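Glycoside hydrolase, GH17 family (PDB 6FCG) probably cleaves internal beta-1,3-glucosidic bonds of the algal storage glucan laminarin, as an endo-acting glycoside hydrolase of family 17. Local coordinates at residues A[317-329]-A[411-423]. Sequence-based numbering, arbitrary orientation.
Sequences GAKGSKATDEYKE and EALFLEVELPPVK
Tyr327 packs against Leu413, Phe414 and Val417, and its side chain illustrates how one residue can join apolar and aromatic packing. Its CB sits 3.8 Å from Val417 CG2 and 4.2 Å from Leu413 CD2. With CG anti to the backbone N (chi1 -176°), the ring presents one face to the edge of Phe414 in an edge-to-face pair, planes at 57°: CG and CD1 meet Phe414 CE1, which stands over the ring centre, and CE1 and CZ meet Phe414 CZ. At the tip, Phe414 CZ lies 4.0 Å from Tyr327 OH. The side chain also touches Leu267 of helix 266-294. An alanine here would probably leave the Phe414 edge without its aromatic face and open a gap beside Leu267.

Beside this patch Val417 CG1 and CG2 cover the carboxylate of Asp325, whose OD1 accepts an almost straight bond from Lys328 N (2.9 Å). A water links Asp325 OD2 to Glu418 N. Farther along, Lys322 NZ is shared between Ala318 O (3.0 Å) and a salt bridge to Glu418 OE2 (3.2 Å) whose hydrogen bond is weak. Asp325 is thus a helix N-cap, and segment 411-423, near the C-terminus, packs across the start of helix 326-342, which follows strand 301-305 of the family 17 TIM-barrel fold.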
# COMPACT_ATOMS: atom_id res chain seq x y z
N GLY A 317 11.09 5.19 -14.02
CA GLY A 317 10.21 4.75 -15.12
C GLY A 317 8.72 4.69 -14.77
O GLY A 317 8.20 5.52 -14.01
N ALA A 318 8.03 3.71 -15.34
CA ALA A 318 6.58 3.52 -15.10
C ALA A 318 6.19 3.35 -13.62
O ALA A 318 5.13 3.74 -13.23
CB ALA A 318 6.07 2.32 -15.92
N LYS A 319 7.07 2.76 -12.81
CA LYS A 319 6.78 2.53 -11.39
C LYS A 319 7.19 3.69 -10.49
O LYS A 319 7.15 3.56 -9.27
CB LYS A 319 7.46 1.24 -10.90
CG LYS A 319 7.24 -0.03 -11.76
CD LYS A 319 6.84 -1.21 -10.89
CE LYS A 319 8.02 -2.05 -10.42
NZ LYS A 319 7.55 -3.39 -9.99
N GLY A 320 7.58 4.81 -11.09
CA GLY A 320 8.02 6.00 -10.35
C GLY A 320 7.76 7.26 -11.16
O GLY A 320 6.63 7.53 -11.54
N SER A 321 8.81 8.02 -11.44
CA SER A 321 8.69 9.41 -11.94
C SER A 321 8.33 9.58 -13.41
O SER A 321 8.14 10.70 -13.84
CB SER A 321 9.97 10.16 -11.67
OG SER A 321 10.99 9.79 -12.59
N LYS A 322 8.22 8.49 -14.17
CA LYS A 322 7.86 8.55 -15.61
C LYS A 322 8.87 9.33 -16.47
O LYS A 322 8.51 9.94 -17.47
CB LYS A 322 6.45 9.15 -15.83
CG LYS A 322 5.37 8.73 -14.86
CD LYS A 322 4.83 7.36 -15.15
CE LYS A 322 3.54 7.23 -14.35
NZ LYS A 322 3.21 5.84 -14.01
N ALA A 323 10.13 9.31 -16.07
CA ALA A 323 11.17 10.06 -16.77
C ALA A 323 11.78 9.29 -17.94
O ALA A 323 12.00 9.85 -19.00
CB ALA A 323 12.26 10.43 -15.78
N THR A 324 12.01 8.00 -17.76
CA THR A 324 12.81 7.24 -18.68
C THR A 324 12.07 6.66 -19.89
O THR A 324 11.16 5.88 -19.74
CB THR A 324 13.47 6.07 -17.95
OG1 THR A 324 12.47 5.27 -17.31
CG2 THR A 324 14.45 6.59 -16.93
N ASP A 325 12.51 7.07 -21.08
CA ASP A 325 12.15 6.49 -22.38
C ASP A 325 13.01 7.18 -23.45
O ASP A 325 13.62 8.22 -23.17
CB ASP A 325 10.64 6.64 -22.69
CG ASP A 325 10.19 8.10 -22.71
OD1 ASP A 325 10.62 8.83 -23.62
OD2 ASP A 325 9.39 8.49 -21.81
N GLU A 326 13.03 6.65 -24.67
CA GLU A 326 13.93 7.17 -25.69
C GLU A 326 13.58 8.56 -26.21
O GLU A 326 14.47 9.29 -26.70
CB GLU A 326 14.00 6.22 -26.87
CG GLU A 326 14.68 4.90 -26.51
CD GLU A 326 14.85 3.95 -27.69
OE1 GLU A 326 14.79 4.39 -28.86
OE2 GLU A 326 15.07 2.75 -27.44
N TYR A 327 12.31 8.93 -26.09
CA TYR A 327 11.84 10.24 -26.55
C TYR A 327 12.33 11.34 -25.62
O TYR A 327 12.88 12.36 -26.06
CB TYR A 327 10.31 10.25 -26.67
CG TYR A 327 9.69 11.51 -27.23
CD1 TYR A 327 10.08 12.01 -28.48
CD2 TYR A 327 8.68 12.18 -26.56
CE1 TYR A 327 9.49 13.15 -29.02
CE2 TYR A 327 8.08 13.32 -27.10
CZ TYR A 327 8.49 13.79 -28.32
OH TYR A 327 7.91 14.91 -28.84
N LYS A 328 12.12 11.16 -24.33
CA LYS A 328 12.56 12.16 -23.37
C LYS A 328 14.08 12.23 -23.34
O LYS A 328 14.61 13.31 -23.11
CB LYS A 328 12.00 11.91 -21.97
CG LYS A 328 10.52 12.11 -21.91
CD LYS A 328 10.07 12.25 -20.47
CE LYS A 328 9.09 11.18 -20.03
NZ LYS A 328 7.71 11.20 -20.41
N GLU A 329 14.76 11.10 -23.55
CA GLU A 329 16.22 11.09 -23.66
C GLU A 329 16.69 11.98 -24.81
O GLU A 329 17.63 12.77 -24.65
CB GLU A 329 16.77 9.68 -23.86
CG GLU A 329 18.28 9.65 -24.03
CD GLU A 329 18.81 8.31 -24.44
OE1 GLU A 329 19.80 7.97 -23.81
OE2 GLU A 329 18.29 7.61 -25.38
N GLU A 411 5.27 6.01 -33.90
CA GLU A 411 4.03 5.64 -33.23
C GLU A 411 4.24 4.57 -32.19
O GLU A 411 3.69 4.66 -31.10
CB GLU A 411 2.97 5.16 -34.24
CG GLU A 411 2.16 6.29 -34.87
CD GLU A 411 1.37 5.85 -36.10
OE1 GLU A 411 1.07 4.64 -36.24
OE2 GLU A 411 1.03 6.74 -36.92
N ALA A 412 5.05 3.57 -32.52
CA ALA A 412 5.31 2.47 -31.57
C ALA A 412 6.05 2.94 -30.33
O ALA A 412 5.83 2.43 -29.23
CB ALA A 412 6.09 1.36 -32.24
N LEU A 413 6.92 3.94 -30.50
CA LEU A 413 7.60 4.55 -29.38
C LEU A 413 6.62 5.31 -28.49
O LEU A 413 6.59 5.15 -27.28
CB LEU A 413 8.70 5.48 -29.88
CG LEU A 413 9.40 6.36 -28.85
CD1 LEU A 413 10.01 5.52 -27.73
CD2 LEU A 413 10.45 7.22 -29.54
N PHE A 414 5.82 6.15 -29.12
CA PHE A 414 4.90 7.01 -28.40
C PHE A 414 3.92 6.24 -27.53
O PHE A 414 3.57 6.70 -26.45
CB PHE A 414 4.18 7.97 -29.37
CG PHE A 414 4.97 9.20 -29.69
CD1 PHE A 414 6.36 9.22 -29.59
CD2 PHE A 414 4.33 10.34 -30.10
CE1 PHE A 414 7.08 10.37 -29.89
CE2 PHE A 414 5.05 11.49 -30.41
CZ PHE A 414 6.43 11.50 -30.31
N LEU A 415 3.48 5.06 -27.99
CA LEU A 415 2.63 4.22 -27.14
C LEU A 415 3.30 3.86 -25.81
O LEU A 415 2.63 3.86 -24.76
CB LEU A 415 2.19 2.96 -27.88
CG LEU A 415 1.20 3.14 -29.04
CD1 LEU A 415 0.95 1.81 -29.74
CD2 LEU A 415 -0.12 3.73 -28.59
N GLU A 416 4.60 3.59 -25.85
CA GLU A 416 5.35 3.24 -24.65
C GLU A 416 5.67 4.45 -23.77
O GLU A 416 5.84 4.28 -22.58
CB GLU A 416 6.64 2.52 -24.97
CG GLU A 416 6.50 1.28 -25.84
CD GLU A 416 7.67 0.30 -25.69
OE1 GLU A 416 8.65 0.69 -25.03
OE2 GLU A 416 7.67 -0.84 -26.21
N VAL A 417 5.74 5.65 -24.35
CA VAL A 417 6.05 6.85 -23.56
C VAL A 417 4.86 7.24 -22.66
O VAL A 417 3.73 7.26 -23.11
CB VAL A 417 6.38 8.07 -24.48
CG1 VAL A 417 6.58 9.32 -23.65
CG2 VAL A 417 7.62 7.87 -25.34
N GLU A 418 5.15 7.54 -21.39
CA GLU A 418 4.16 8.08 -20.47
C GLU A 418 4.43 9.56 -20.23
O GLU A 418 5.53 10.03 -20.45
CB GLU A 418 4.21 7.30 -19.16
CG GLU A 418 3.93 5.81 -19.37
CD GLU A 418 3.68 5.05 -18.09
OE1 GLU A 418 4.30 3.97 -17.98
OE2 GLU A 418 2.92 5.49 -17.21
N LEU A 419 3.39 10.28 -19.82
CA LEU A 419 3.53 11.70 -19.45
C LEU A 419 4.07 11.86 -18.04
O LEU A 419 3.91 10.98 -17.20
CB LEU A 419 2.22 12.47 -19.57
CG LEU A 419 1.88 12.77 -21.04
CD1 LEU A 419 0.81 11.81 -21.53
CD2 LEU A 419 1.41 14.19 -21.20
N PRO A 420 4.69 13.02 -17.76
CA PRO A 420 5.10 13.28 -16.39
C PRO A 420 3.88 13.34 -15.47
O PRO A 420 2.78 13.61 -15.92
CB PRO A 420 5.79 14.64 -16.47
CG PRO A 420 6.16 14.81 -17.91
CD PRO A 420 5.14 14.07 -18.70
N PRO A 421 4.07 13.07 -14.17
CA PRO A 421 2.94 13.11 -13.28
C PRO A 421 2.38 14.53 -13.15
O PRO A 421 3.12 15.51 -13.17
CB PRO A 421 3.53 12.61 -11.95
CG PRO A 421 4.96 13.01 -12.00
CD PRO A 421 5.35 12.91 -13.45
N VAL A 422 1.06 14.61 -13.00
CA VAL A 422 0.35 15.86 -12.74
C VAL A 422 0.62 16.34 -11.30
O VAL A 422 0.59 15.55 -10.38
CB VAL A 422 -1.16 15.67 -12.99
CG1 VAL A 422 -1.97 16.85 -12.43
CG2 VAL A 422 -1.43 15.48 -14.48
N LYS A 423 0.97 17.62 -11.14
CA LYS A 423 1.18 18.20 -9.78
C LYS A 423 0.37 19.49 -9.61
O LYS A 423 0.03 20.19 -10.55
CB LYS A 423 2.66 18.44 -9.45
CG LYS A 423 3.47 17.17 -9.56
CD LYS A 423 4.74 17.15 -8.72
CE LYS A 423 5.54 15.91 -9.11
NZ LYS A 423 6.86 15.82 -8.47
O HOH W 1 7.74 7.20 -20.08